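Local coordinates for nuclear hormone receptor FTZ-F1 (Drosophila melanogaster, PDB 2XHS), which probably regulates transcription as a nuclear receptor of the NR5A group, its ligand-binding domain binding a peptide of the partner protein Fushi tarazu, at residues 57-62 with 86-91; 69-74 with 154-159; 99-104 with 136-141; 145-150 with 190-195. All coordinates share one frame; numbering follows the deposited sequence.

Contact 1 (57-62 with 86-91)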
loop_
_atom_site.group_PDB
_atom_site.type_symbol
_atom_site.label_atom_id
_atom_site.label_comp_id
_atom_site.label_asym_id
_atom_site.label_seq_id
_atom_site.Cartn_x
_atom_site.Cartn_y
_atom_site.Cartn_z
ATOM N N GLN A 57 -4.135 -10.065 5.432
ATOM C CA GLN A 57 -2.895 -10.634 5.000
ATOM C C GLN A 57 -1.995 -9.571 4.478
ATOM O O GLN A 57 -0.820 -9.596 4.674
ATOM C CB GLN A 57 -3.179 -11.625 3.906
ATOM C CG GLN A 57 -2.008 -12.394 3.409
ATOM C CD GLN A 57 -2.366 -13.297 2.269
ATOM O OE1 GLN A 57 -2.965 -12.876 1.300
ATOM N NE2 GLN A 57 -1.999 -14.546 2.379
ATOM N N ASN A 58 -2.567 -8.623 3.785
ATOM C CA ASN A 58 -1.792 -7.591 3.165
ATOM C C ASN A 58 -1.071 -6.835 4.202
ATOM O O ASN A 58 0.044 -6.440 4.038
ATOM C CB ASN A 58 -2.695 -6.631 2.435
ATOM C CG ASN A 58 -3.087 -7.125 1.109
ATOM O OD1 ASN A 58 -2.594 -8.122 0.660
ATOM N ND2 ASN A 58 -3.955 -6.421 0.457
ATOM N N LEU A 59 -1.743 -6.623 5.296
ATOM C CA LEU A 59 -1.172 -5.870 6.358
ATOM C C LEU A 59 0.028 -6.546 6.899
ATOM O O LEU A 59 0.981 -5.918 7.218
ATOM C CB LEU A 59 -2.185 -5.706 7.447
ATOM C CG LEU A 59 -3.260 -4.719 7.102
ATOM C CD1 LEU A 59 -4.187 -4.617 8.227
ATOM C CD2 LEU A 59 -2.626 -3.430 6.883
ATOM N N PHE A 60 -0.020 -7.845 7.025
ATOM C CA PHE A 60 1.089 -8.558 7.568
ATOM C C PHE A 60 2.262 -8.377 6.688
ATOM O O PHE A 60 3.359 -8.190 7.133
ATOM C CB PHE A 60 0.767 -10.019 7.593
ATOM C CG PHE A 60 -0.008 -10.438 8.766
ATOM C CD1 PHE A 60 0.594 -10.646 9.954
ATOM C CD2 PHE A 60 -1.341 -10.659 8.672
ATOM C CE1 PHE A 60 -0.117 -11.048 11.009
ATOM C CE2 PHE A 60 -2.036 -11.068 9.738
ATOM C CZ PHE A 60 -1.424 -11.255 10.902
ATOM N N SER A 61 2.027 -8.494 5.411
ATOM C CA SER A 61 3.079 -8.326 4.458
ATOM C C SER A 61 3.591 -6.921 4.482
ATOM O O SER A 61 4.735 -6.677 4.265
ATOM C CB SER A 61 2.624 -8.745 3.083
ATOM O OG SER A 61 1.655 -7.864 2.617
ATOM N N GLN A 62 2.713 -5.986 4.729
ATOM C CA GLN A 62 3.091 -4.602 4.788
ATOM C C GLN A 62 4.038 -4.358 5.908
ATOM O O GLN A 62 4.989 -3.656 5.787
ATOM C CB GLN A 62 1.857 -3.805 5.059
ATOM C CG GLN A 62 2.042 -2.356 5.006
ATOM C CD GLN A 62 0.745 -1.666 4.962
ATOM O OE1 GLN A 62 0.447 -0.858 5.809
ATOM N NE2 GLN A 62 -0.045 -1.978 3.971
ATOM N N HIS A 86 -0.457 4.815 11.234
ATOM C CA HIS A 86 -0.944 5.973 10.537
ATOM C C HIS A 86 -1.322 5.789 9.101
ATOM O O HIS A 86 -2.304 6.311 8.643
ATOM C CB HIS A 86 0.097 7.058 10.617
ATOM C CG HIS A 86 -0.419 8.408 10.264
ATOM N ND1 HIS A 86 -0.006 9.091 9.149
ATOM C CD2 HIS A 86 -1.316 9.204 10.874
ATOM C CE1 HIS A 86 -0.625 10.246 9.087
ATOM N NE2 HIS A 86 -1.426 10.338 10.122
ATOM N N SER A 87 -0.497 5.101 8.353
ATOM C CA SER A 87 -0.725 5.004 6.947
ATOM C C SER A 87 -0.915 3.669 6.379
ATOM O O SER A 87 -0.606 3.501 5.270
ATOM C CB SER A 87 0.407 5.630 6.206
ATOM O OG SER A 87 1.524 5.654 7.032
ATOM N N TRP A 88 -1.402 2.697 7.097
ATOM C CA TRP A 88 -1.565 1.400 6.486
ATOM C C TRP A 88 -2.561 1.468 5.387
ATOM O O TRP A 88 -2.426 0.835 4.395
ATOM C CB TRP A 88 -1.988 0.371 7.506
ATOM C CG TRP A 88 -3.200 0.707 8.178
ATOM C CD1 TRP A 88 -3.315 1.468 9.248
ATOM C CD2 TRP A 88 -4.501 0.292 7.838
ATOM N NE1 TRP A 88 -4.595 1.568 9.619
ATOM C CE2 TRP A 88 -5.354 0.843 8.762
ATOM C CE3 TRP A 88 -5.028 -0.502 6.834
ATOM C CZ2 TRP A 88 -6.688 0.652 8.718
ATOM C CZ3 TRP A 88 -6.338 -0.692 6.796
ATOM C CH2 TRP A 88 -7.161 -0.135 7.732
ATOM N N SER A 89 -3.593 2.237 5.613
ATOM C CA SER A 89 -4.640 2.417 4.664
ATOM C C SER A 89 -4.095 3.085 3.469
ATOM O O SER A 89 -4.448 2.774 2.390
ATOM C CB SER A 89 -5.730 3.261 5.260
ATOM O OG SER A 89 -5.185 4.235 6.093
ATOM N N ASP A 90 -3.227 4.035 3.668
ATOM C CA ASP A 90 -2.674 4.766 2.581
ATOM C C ASP A 90 -1.864 3.935 1.657
ATOM O O ASP A 90 -1.902 4.136 0.488
ATOM C CB ASP A 90 -1.829 5.883 3.114
ATOM C CG ASP A 90 -2.566 7.150 3.201
ATOM O OD1 ASP A 90 -3.393 7.277 4.086
ATOM O OD2 ASP A 90 -2.309 8.029 2.390
HETATM N N MSE A 91 -1.081 3.030 2.190
HETATM C CA MSE A 91 -0.305 2.140 1.379
HETATM C C MSE A 91 -1.101 1.185 0.581
HETATM O O MSE A 91 -0.743 0.869 -0.497
HETATM C CB MSE A 91 0.733 1.424 2.177
HETATM C CG MSE A 91 2.111 1.867 1.852
HETATM SE SE MSE A 91 3.057 2.272 3.424
HETATM C CE MSE A 91 2.798 0.770 4.471
#

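Contact 2 (69-74 with 154-159)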
loop_
_atom_site.group_PDB
_atom_site.type_symbol
_atom_site.label_atom_id
_atom_site.label_comp_id
_atom_site.label_asym_id
_atom_site.label_seq_id
_atom_site.Cartn_x
_atom_site.Cartn_y
_atom_site.Cartn_z
ATOM N N THR A 69 12.965 -2.626 6.103
ATOM C CA THR A 69 13.327 -1.377 5.511
ATOM C C THR A 69 14.539 -0.789 6.138
ATOM O O THR A 69 14.787 -0.922 7.316
ATOM C CB THR A 69 12.280 -0.383 5.735
ATOM O OG1 THR A 69 11.648 -0.100 4.494
ATOM C CG2 THR A 69 12.919 0.839 6.255
ATOM N N VAL A 70 15.309 -0.105 5.334
ATOM C CA VAL A 70 16.544 0.415 5.823
ATOM C C VAL A 70 16.298 1.402 6.924
ATOM O O VAL A 70 17.003 1.420 7.907
ATOM C CB VAL A 70 17.323 1.054 4.692
ATOM C CG1 VAL A 70 16.394 1.780 3.802
ATOM C CG2 VAL A 70 18.333 1.982 5.237
ATOM N N PHE A 71 15.333 2.273 6.740
ATOM C CA PHE A 71 15.024 3.275 7.732
ATOM C C PHE A 71 14.436 2.804 9.030
ATOM O O PHE A 71 14.733 3.314 10.075
ATOM C CB PHE A 71 14.134 4.289 7.110
ATOM C CG PHE A 71 14.692 4.851 5.891
ATOM C CD1 PHE A 71 15.497 5.937 5.945
ATOM C CD2 PHE A 71 14.443 4.281 4.695
ATOM C CE1 PHE A 71 16.019 6.455 4.826
ATOM C CE2 PHE A 71 14.965 4.793 3.578
ATOM C CZ PHE A 71 15.757 5.881 3.640
ATOM N N PHE A 72 13.562 1.831 8.950
ATOM C CA PHE A 72 12.926 1.309 10.120
ATOM C C PHE A 72 13.935 0.692 11.009
ATOM O O PHE A 72 13.807 0.709 12.195
ATOM C CB PHE A 72 11.920 0.265 9.744
ATOM C CG PHE A 72 10.530 0.734 9.803
ATOM C CD1 PHE A 72 10.167 1.892 9.217
ATOM C CD2 PHE A 72 9.584 0.004 10.434
ATOM C CE1 PHE A 72 8.908 2.300 9.281
ATOM C CE2 PHE A 72 8.335 0.425 10.483
ATOM C CZ PHE A 72 7.997 1.565 9.904
ATOM N N LYS A 73 14.983 0.174 10.429
ATOM C CA LYS A 73 15.930 -0.575 11.191
ATOM C C LYS A 73 16.464 0.297 12.290
ATOM O O LYS A 73 16.775 -0.162 13.372
ATOM C CB LYS A 73 17.058 -1.030 10.287
ATOM C CG LYS A 73 16.583 -1.846 9.111
ATOM C CD LYS A 73 17.707 -2.671 8.521
ATOM C CE LYS A 73 17.185 -3.996 8.004
ATOM N NZ LYS A 73 18.111 -4.664 7.059
ATOM N N ASP A 74 16.537 1.575 12.023
ATOM C CA ASP A 74 17.142 2.501 12.933
ATOM C C ASP A 74 16.113 3.039 13.849
ATOM O O ASP A 74 16.323 4.016 14.518
ATOM C CB ASP A 74 17.733 3.639 12.154
ATOM C CG ASP A 74 18.738 3.178 11.181
ATOM O OD1 ASP A 74 19.022 1.977 11.189
ATOM O OD2 ASP A 74 19.271 4.009 10.443
HETATM N N MSE A 154 7.346 6.607 -3.314
HETATM C CA MSE A 154 6.120 7.129 -2.803
HETATM C C MSE A 154 5.651 6.397 -1.603
HETATM O O MSE A 154 4.989 6.945 -0.787
HETATM C CB MSE A 154 5.075 7.153 -3.873
HETATM C CG MSE A 154 5.142 8.380 -4.646
HETATM SE SE MSE A 154 3.854 8.375 -5.927
HETATM C CE MSE A 154 4.790 7.513 -7.203
ATOM N N LYS A 155 5.979 5.134 -1.521
ATOM C CA LYS A 155 5.638 4.324 -0.389
ATOM C C LYS A 155 6.356 4.762 0.854
ATOM O O LYS A 155 5.799 4.856 1.899
ATOM C CB LYS A 155 5.980 2.895 -0.710
ATOM C CG LYS A 155 4.821 1.993 -0.584
ATOM C CD LYS A 155 5.202 0.588 -0.547
ATOM C CE LYS A 155 4.183 -0.145 0.244
ATOM N NZ LYS A 155 4.482 -1.568 0.296
ATOM N N PHE A 156 7.634 5.006 0.723
ATOM C CA PHE A 156 8.421 5.522 1.793
ATOM C C PHE A 156 7.975 6.886 2.154
ATOM O O PHE A 156 7.995 7.266 3.282
ATOM C CB PHE A 156 9.859 5.572 1.398
ATOM C CG PHE A 156 10.508 4.267 1.420
ATOM C CD1 PHE A 156 10.875 3.697 2.594
ATOM C CD2 PHE A 156 10.751 3.598 0.272
ATOM C CE1 PHE A 156 11.467 2.499 2.609
ATOM C CE2 PHE A 156 11.342 2.395 0.296
ATOM C CZ PHE A 156 11.695 1.852 1.460
ATOM N N LEU A 157 7.600 7.651 1.167
ATOM C CA LEU A 157 7.197 8.972 1.449
ATOM C C LEU A 157 6.002 8.894 2.301
ATOM O O LEU A 157 5.842 9.642 3.215
ATOM C CB LEU A 157 6.857 9.672 0.174
ATOM C CG LEU A 157 8.106 10.174 -0.482
ATOM C CD1 LEU A 157 7.771 11.133 -1.501
ATOM C CD2 LEU A 157 8.904 10.805 0.546
ATOM N N ILE A 158 5.104 8.008 1.958
ATOM C CA ILE A 158 3.911 7.866 2.738
ATOM C C ILE A 158 4.202 7.384 4.112
ATOM O O ILE A 158 3.704 7.899 5.061
ATOM C CB ILE A 158 3.035 6.846 2.089
ATOM C CG1 ILE A 158 2.602 7.343 0.744
ATOM C CG2 ILE A 158 1.843 6.587 2.870
ATOM C CD1 ILE A 158 1.616 6.477 0.093
ATOM N N LEU A 159 4.982 6.337 4.202
ATOM C CA LEU A 159 5.341 5.743 5.455
ATOM C C LEU A 159 6.180 6.588 6.352
ATOM O O LEU A 159 5.956 6.675 7.516
ATOM C CB LEU A 159 6.129 4.491 5.170
ATOM C CG LEU A 159 6.570 3.630 6.331
ATOM C CD1 LEU A 159 5.456 2.839 6.810
ATOM C CD2 LEU A 159 7.623 2.745 5.879
#

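Contact 3 (99-104 with 136-141)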
loop_
_atom_site.group_PDB
_atom_site.type_symbol
_atom_site.label_atom_id
_atom_site.label_comp_id
_atom_site.label_asym_id
_atom_site.label_seq_id
_atom_site.Cartn_x
_atom_site.Cartn_y
_atom_site.Cartn_z
ATOM N N HIS A 99 -0.580 -2.277 -8.741
ATOM C CA HIS A 99 -0.925 -3.494 -9.413
ATOM C C HIS A 99 -1.901 -3.360 -10.516
ATOM O O HIS A 99 -1.857 -4.050 -11.480
ATOM C CB HIS A 99 -1.364 -4.510 -8.404
ATOM C CG HIS A 99 -0.258 -4.949 -7.524
ATOM N ND1 HIS A 99 0.717 -5.809 -7.940
ATOM C CD2 HIS A 99 0.060 -4.607 -6.266
ATOM C CE1 HIS A 99 1.577 -5.996 -6.970
ATOM N NE2 HIS A 99 1.200 -5.279 -5.940
ATOM N N ARG A 100 -2.850 -2.492 -10.324
ATOM C CA ARG A 100 -3.855 -2.316 -11.297
ATOM C C ARG A 100 -3.207 -1.796 -12.525
ATOM O O ARG A 100 -3.591 -2.131 -13.609
ATOM C CB ARG A 100 -4.873 -1.336 -10.794
ATOM C CG ARG A 100 -6.256 -1.768 -11.009
ATOM C CD ARG A 100 -7.134 -0.597 -11.155
ATOM N NE ARG A 100 -8.471 -0.963 -11.578
ATOM C CZ ARG A 100 -9.299 -0.139 -12.178
ATOM N NH1 ARG A 100 -8.936 1.089 -12.417
ATOM N NH2 ARG A 100 -10.488 -0.537 -12.521
ATOM N N ILE A 101 -2.258 -0.905 -12.360
ATOM C CA ILE A 101 -1.609 -0.343 -13.513
ATOM C C ILE A 101 -0.449 -1.121 -14.028
ATOM O O ILE A 101 -0.377 -1.414 -15.185
ATOM C CB ILE A 101 -1.000 0.981 -13.196
ATOM C CG1 ILE A 101 -2.030 2.080 -13.208
ATOM C CG2 ILE A 101 -0.037 1.300 -14.228
ATOM C CD1 ILE A 101 -1.646 3.242 -12.430
ATOM N N HIS A 102 0.506 -1.395 -13.177
ATOM C CA HIS A 102 1.673 -2.141 -13.571
ATOM C C HIS A 102 1.496 -3.579 -13.942
ATOM O O HIS A 102 2.136 -4.047 -14.827
ATOM C CB HIS A 102 2.718 -2.070 -12.496
ATOM C CG HIS A 102 3.109 -0.690 -12.126
ATOM N ND1 HIS A 102 3.300 0.296 -13.051
ATOM C CD2 HIS A 102 3.374 -0.136 -10.931
ATOM C CE1 HIS A 102 3.633 1.409 -12.443
ATOM N NE2 HIS A 102 3.696 1.168 -11.155
ATOM N N ASN A 103 0.675 -4.300 -13.212
ATOM C CA ASN A 103 0.564 -5.730 -13.369
ATOM C C ASN A 103 -0.714 -6.291 -13.907
ATOM O O ASN A 103 -0.939 -7.463 -13.842
ATOM C CB ASN A 103 0.892 -6.398 -12.066
ATOM C CG ASN A 103 2.168 -5.930 -11.515
ATOM O OD1 ASN A 103 3.154 -5.951 -12.178
ATOM N ND2 ASN A 103 2.166 -5.510 -10.293
ATOM N N GLY A 104 -1.561 -5.431 -14.415
ATOM C CA GLY A 104 -2.799 -5.835 -15.013
ATOM C C GLY A 104 -3.789 -6.599 -14.202
ATOM O O GLY A 104 -4.462 -7.453 -14.714
ATOM N N GLU A 136 -9.711 8.335 -11.243
ATOM C CA GLU A 136 -9.195 9.599 -11.612
ATOM C C GLU A 136 -7.744 9.605 -11.284
ATOM O O GLU A 136 -6.966 10.128 -12.010
ATOM C CB GLU A 136 -9.918 10.662 -10.839
ATOM C CG GLU A 136 -9.943 11.967 -11.532
ATOM C CD GLU A 136 -10.466 13.039 -10.661
ATOM O OE1 GLU A 136 -11.540 12.843 -10.076
ATOM O OE2 GLU A 136 -9.815 14.087 -10.575
ATOM N N LEU A 137 -7.382 9.050 -10.151
ATOM C CA LEU A 137 -5.996 8.965 -9.757
ATOM C C LEU A 137 -5.198 8.080 -10.652
ATOM O O LEU A 137 -4.115 8.402 -11.027
ATOM C CB LEU A 137 -5.890 8.482 -8.323
ATOM C CG LEU A 137 -6.525 9.332 -7.240
ATOM C CD1 LEU A 137 -6.270 8.694 -5.950
ATOM C CD2 LEU A 137 -5.947 10.683 -7.220
ATOM N N GLN A 138 -5.755 6.951 -11.018
ATOM C CA GLN A 138 -5.039 6.033 -11.858
ATOM C C GLN A 138 -4.710 6.692 -13.144
ATOM O O GLN A 138 -3.663 6.497 -13.664
ATOM C CB GLN A 138 -5.863 4.801 -12.161
ATOM C CG GLN A 138 -5.051 3.722 -12.806
ATOM C CD GLN A 138 -5.810 2.506 -13.152
ATOM O OE1 GLN A 138 -6.291 1.818 -12.304
ATOM N NE2 GLN A 138 -5.882 2.210 -14.406
ATOM N N ASN A 139 -5.630 7.457 -13.685
ATOM C CA ASN A 139 -5.370 8.198 -14.890
ATOM C C ASN A 139 -4.315 9.259 -14.732
ATOM O O ASN A 139 -3.510 9.464 -15.595
ATOM C CB ASN A 139 -6.641 8.844 -15.375
ATOM C CG ASN A 139 -7.493 7.914 -16.151
ATOM O OD1 ASN A 139 -7.001 7.115 -16.924
ATOM N ND2 ASN A 139 -8.786 8.030 -15.984
ATOM N N LYS A 140 -4.348 9.977 -13.633
ATOM C CA LYS A 140 -3.396 11.026 -13.426
ATOM C C LYS A 140 -2.042 10.434 -13.376
ATOM O O LYS A 140 -1.121 10.966 -13.914
ATOM C CB LYS A 140 -3.673 11.709 -12.109
ATOM C CG LYS A 140 -4.535 12.919 -12.168
ATOM C CD LYS A 140 -4.863 13.369 -10.804
ATOM C CE LYS A 140 -5.362 14.748 -10.778
ATOM N NZ LYS A 140 -6.041 14.983 -9.519
ATOM N N LEU A 141 -1.933 9.331 -12.671
ATOM C CA LEU A 141 -0.684 8.641 -12.497
ATOM C C LEU A 141 -0.125 8.110 -13.751
ATOM O O LEU A 141 1.036 8.193 -13.963
ATOM C CB LEU A 141 -0.851 7.510 -11.514
ATOM C CG LEU A 141 -0.667 7.887 -10.058
ATOM C CD1 LEU A 141 -0.953 6.746 -9.222
ATOM C CD2 LEU A 141 0.710 8.275 -9.827
#

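Contact 4 (145-150 with 190-195)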
loop_
_atom_site.group_PDB
_atom_site.type_symbol
_atom_site.label_atom_id
_atom_site.label_comp_id
_atom_site.label_asym_id
_atom_site.label_seq_id
_atom_site.Cartn_x
_atom_site.Cartn_y
_atom_site.Cartn_z
ATOM N N LYS A 145 3.406 8.749 -16.323
ATOM C CA LYS A 145 4.307 7.653 -16.499
ATOM C C LYS A 145 4.742 7.021 -15.214
ATOM O O LYS A 145 5.863 6.647 -15.069
ATOM C CB LYS A 145 5.507 8.128 -17.249
ATOM C CG LYS A 145 5.177 8.959 -18.423
ATOM C CD LYS A 145 4.935 8.105 -19.610
ATOM C CE LYS A 145 4.638 8.898 -20.853
ATOM N NZ LYS A 145 5.850 9.187 -21.628
ATOM N N PHE A 146 3.810 6.812 -14.315
ATOM C CA PHE A 146 4.088 6.241 -13.025
ATOM C C PHE A 146 4.796 4.943 -13.238
ATOM O O PHE A 146 4.314 4.100 -13.930
ATOM C CB PHE A 146 2.725 5.960 -12.412
ATOM C CG PHE A 146 2.753 5.408 -11.029
ATOM C CD1 PHE A 146 3.507 5.972 -10.065
ATOM C CD2 PHE A 146 1.967 4.352 -10.698
ATOM C CE1 PHE A 146 3.493 5.472 -8.831
ATOM C CE2 PHE A 146 1.962 3.868 -9.470
ATOM C CZ PHE A 146 2.725 4.416 -8.541
ATOM N N ASP A 147 5.945 4.765 -12.628
ATOM C CA ASP A 147 6.706 3.566 -12.849
ATOM C C ASP A 147 7.041 2.866 -11.572
ATOM O O ASP A 147 6.691 3.310 -10.535
ATOM C CB ASP A 147 7.944 3.834 -13.683
ATOM C CG ASP A 147 9.075 4.243 -12.884
ATOM O OD1 ASP A 147 8.924 4.176 -11.688
ATOM O OD2 ASP A 147 10.109 4.603 -13.422
HETATM N N MSE A 148 7.711 1.742 -11.664
HETATM C CA MSE A 148 8.030 0.966 -10.502
HETATM C C MSE A 148 8.890 1.769 -9.577
HETATM O O MSE A 148 8.794 1.670 -8.400
HETATM C CB MSE A 148 8.744 -0.298 -10.917
HETATM C CG MSE A 148 9.332 -1.137 -9.803
HETATM SE SE MSE A 148 8.142 -2.193 -8.828
HETATM C CE MSE A 148 9.090 -3.733 -8.675
ATOM N N GLY A 149 9.758 2.573 -10.126
ATOM C CA GLY A 149 10.602 3.404 -9.316
ATOM C C GLY A 149 9.884 4.455 -8.534
ATOM O O GLY A 149 10.188 4.700 -7.413
ATOM N N ASP A 150 8.927 5.084 -9.167
ATOM C CA ASP A 150 8.140 6.089 -8.543
ATOM C C ASP A 150 7.368 5.517 -7.413
ATOM O O ASP A 150 7.253 6.102 -6.391
ATOM C CB ASP A 150 7.137 6.614 -9.539
ATOM C CG ASP A 150 7.759 7.313 -10.660
ATOM O OD1 ASP A 150 8.680 8.058 -10.424
ATOM O OD2 ASP A 150 7.316 7.163 -11.778
ATOM N N THR A 190 16.422 12.869 -14.287
ATOM C CA THR A 190 17.263 12.088 -15.139
ATOM C C THR A 190 16.563 11.138 -16.068
ATOM O O THR A 190 16.925 11.002 -17.211
ATOM C CB THR A 190 18.161 11.272 -14.316
ATOM O OG1 THR A 190 18.616 12.062 -13.241
ATOM C CG2 THR A 190 19.319 10.884 -15.093
ATOM N N CYS A 191 15.598 10.413 -15.543
ATOM C CA CYS A 191 14.935 9.394 -16.319
ATOM C C CYS A 191 13.645 9.771 -16.993
ATOM O O CYS A 191 13.235 9.100 -17.886
ATOM C CB CYS A 191 14.764 8.142 -15.484
ATOM S SG CYS A 191 16.270 7.478 -14.893
ATOM N N TYR A 192 12.989 10.829 -16.572
ATOM C CA TYR A 192 11.801 11.252 -17.275
ATOM C C TYR A 192 11.793 12.731 -17.530
ATOM O O TYR A 192 10.932 13.417 -17.066
ATOM C CB TYR A 192 10.567 10.911 -16.479
ATOM C CG TYR A 192 10.313 9.451 -16.325
ATOM C CD1 TYR A 192 9.585 8.762 -17.244
ATOM C CD2 TYR A 192 10.771 8.773 -15.239
ATOM C CE1 TYR A 192 9.351 7.463 -17.091
ATOM C CE2 TYR A 192 10.548 7.481 -15.099
ATOM C CZ TYR A 192 9.838 6.833 -16.022
ATOM O OH TYR A 192 9.605 5.521 -15.853
ATOM N N PRO A 193 12.750 13.202 -18.296
ATOM C CA PRO A 193 12.934 14.606 -18.593
ATOM C C PRO A 193 11.788 15.200 -19.332
ATOM O O PRO A 193 11.471 16.343 -19.203
ATOM C CB PRO A 193 14.125 14.560 -19.497
ATOM C CG PRO A 193 14.862 13.496 -18.999
ATOM C CD PRO A 193 13.941 12.452 -18.663
ATOM N N SER A 194 11.206 14.380 -20.160
ATOM C CA SER A 194 10.112 14.730 -21.009
ATOM C C SER A 194 8.842 15.060 -20.281
ATOM O O SER A 194 8.006 15.772 -20.781
ATOM C CB SER A 194 9.881 13.591 -21.954
ATOM O OG SER A 194 10.279 12.389 -21.346
ATOM N N VAL A 195 8.679 14.513 -19.104
ATOM C CA VAL A 195 7.476 14.731 -18.361
ATOM C C VAL A 195 7.705 15.889 -17.442
ATOM O O VAL A 195 8.465 15.813 -16.525
ATOM C CB VAL A 195 7.141 13.498 -17.560
ATOM C CG1 VAL A 195 5.712 13.462 -17.239
ATOM C CG2 VAL A 195 7.463 12.322 -18.335
#

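Contact 1 (57-62 with 86-91)
Leu59 lays its CD2 methyl obliquely against the benzo half of the Trp88 indole, 3.8 Å from Trp88 CE3, and the same methyl leans on the CB of that tryptophan. Alongside, Gln62 sends an extended chain across the gap: with CG anti to the backbone N (chi1 -174°), its amide lies over the backbone of 86-91, where CA of Trp88 is 3.1 Å from OE1 of Gln62 and the CE methyl of Met91, present as selenomethionine, bends back over the amide carbon. No hydrogen bond joins the two segments, and across this contact the amide meets carbon atoms of Trp88 and Met91. CB of Ser89, from the same helix, sits over the centre of one face of the indole. An alanine in place of Gln62 would probably open a gap beside Trp88 and take away one of the surfaces that hold the end of Met91. The axes of segments 57-62 and 86-91 pass 10.9 Å apart, their directions 112° from each other. Trp88 also touches Met238 and Leu239 of helix 234-240, while Phe60 packs on the bound peptide. Crossing helices 47-67 and 77-102 beneath the C-terminal helix are characteristic of the coactivator groove in the nuclear receptor ligand-binding domain.

Contact 2 (69-74 with 154-159)
Phe71 turns the edge of its ring toward the face of Phe156 in an offset edge-to-face pair, with ring centroids 5.8 Å apart and planes at 63°. Thr69 comes to the rim of the same Phe156 ring, near its plane, with OG1 of Thr69 closest to CE1 of Phe156. One turn further along the helix, Leu159 places its CG anti to the backbone N (chi1 -177°), which carries CD2 of Leu159 to 3.7 Å from CE1 of Phe72; these two side chains come from opposite directions. The side chains gathered on Phe156 and Leu159 form the dense part of the contact. Phe156 faces more than this loop, for its ring also meets those of Phe18 and Trp65. A serine in place of Phe156 would probably leave the edge of Phe71 without a face to rest on and open a gap between the loop and the helix. The other side of the loop is quite different: Val70, Lys73 and Asp74 are exposed to solvent, and the two backbones stay well apart, with CA of Phe71 9.2 Å from CA of Phe156. All the contact is therefore made by side chains, and no hydrogen bond crosses it. Aromatic residues of the loop between helices 47-67 and 77-102, packed on a central helix, belong to the region of the nuclear receptor signature sequence.

Contact 3 (99-104 with 136-141)
Gln138 swings its CG away from the backbone N (chi1 -169°) and runs straight on to CD, toward Arg100, whose own chain is extended from CG to NE and crosses it at about a right angle. The two ends meet through a hydrogen bond from NH1 of Arg100 to OE1 of Gln138, 2.7 Å long and fairly straight at 158°. OE1 lies at the edge of the guanidinium, near its plane, while the amide itself is turned 67° from that plane. The model places this oxygen too close to the arginine chain, so its exact position is doubtful. Arg100 has other calls on it: NH2 forms a salt bridge with Asp107, and NH1 also donates to Asn135. Together these partners hold the guanidinium in a partly buried polar site, and the positive charge would probably be partly balanced there by Asp107.

Beside this polar end runs an apolar strip. Ile101 and Gln138 slide past each other in opposite directions, and both CG1 and CD1 of Ile101 reach CG of Gln138 at 3.5 Å. The aliphatic part of the glutamine is thus covered while its amide serves the arginine. Deeper in, CD1 of Ile101 approaches CB of Leu141 at 4.4 Å, and Leu141 continues inward to Leu97 and to Leu202 of helix 198-224. The last turn of helix 77-102 is thereby joined to helix 135-143 within the layered helical sandwich of the nuclear receptor ligand-binding domain.

Contact 4 (145-150 with 190-195)
Behind the Tyr192–Asp147 pair that joins the segments, Asp150 OD2 is gripped by two donors: the backbone N of Asp147, 2.9 Å from OD2 of Asp150 with an angle of 148°, and NZ of Lys198, which makes a salt bridge. The amide meets OD2 on its anti side, somewhat out of the carboxylate plane. In return, N of Asp150 donates to OD1 of Asp147, completing a capping box at the start of helix 148-159. CG of Asp147, the N-cap residue, lies between the backbone N and the carbonyl carbon (chi1 87°), which brings the carboxylate back over the start of the helix, with OD1 toward N of Asp150 and OD2 toward Tyr192. OH of Tyr192 donates to OD2 of Asp147 at 2.6 Å, the oxygen lying near the plane of the phenol ring. The oxygens of Asp147 are crowded in the model, so the details of both bonds are less certain.

Lys145, closing helix 135-143 in a Schellman motif, brings CB to 3.9 Å from CE1 of Tyr192, and its CG meets CG2 of Val195 at 4.1 Å. Tyr192 and Val195 begin and end a type I turn, which puts both beside the lysine chain. Lys198 also makes a cation-pi contact with Tyr192. The helix N-terminus, and for Asp150 the salt bridge with Lys198, would probably favour the ionised carboxylates, with the tyrosine hydroxyl tying this charged cap to the end of helix 170-191.

Contacts 1 and 2 are buried, whereas contacts 3 and 4, their centres about 14 Å apart, are only partly buried, and contact 4 lies farthest from the centre of the chain. Contacts 1 and 3 share helix 77-102, one near its middle and one at its last turn; contacts 2 and 4 share helix 148-159, at its end and its start. Met91 of contact 1 packs on Lys155 and Leu159 of contact 2, so those two merge into one interior. Leu141 O and Phe146 N make a probable hydrogen bond between contacts 3 and 4. Chemistry follows place: no hydrogen bond crosses either buried contact, while charged and amide groups carry much of the partly buried pair.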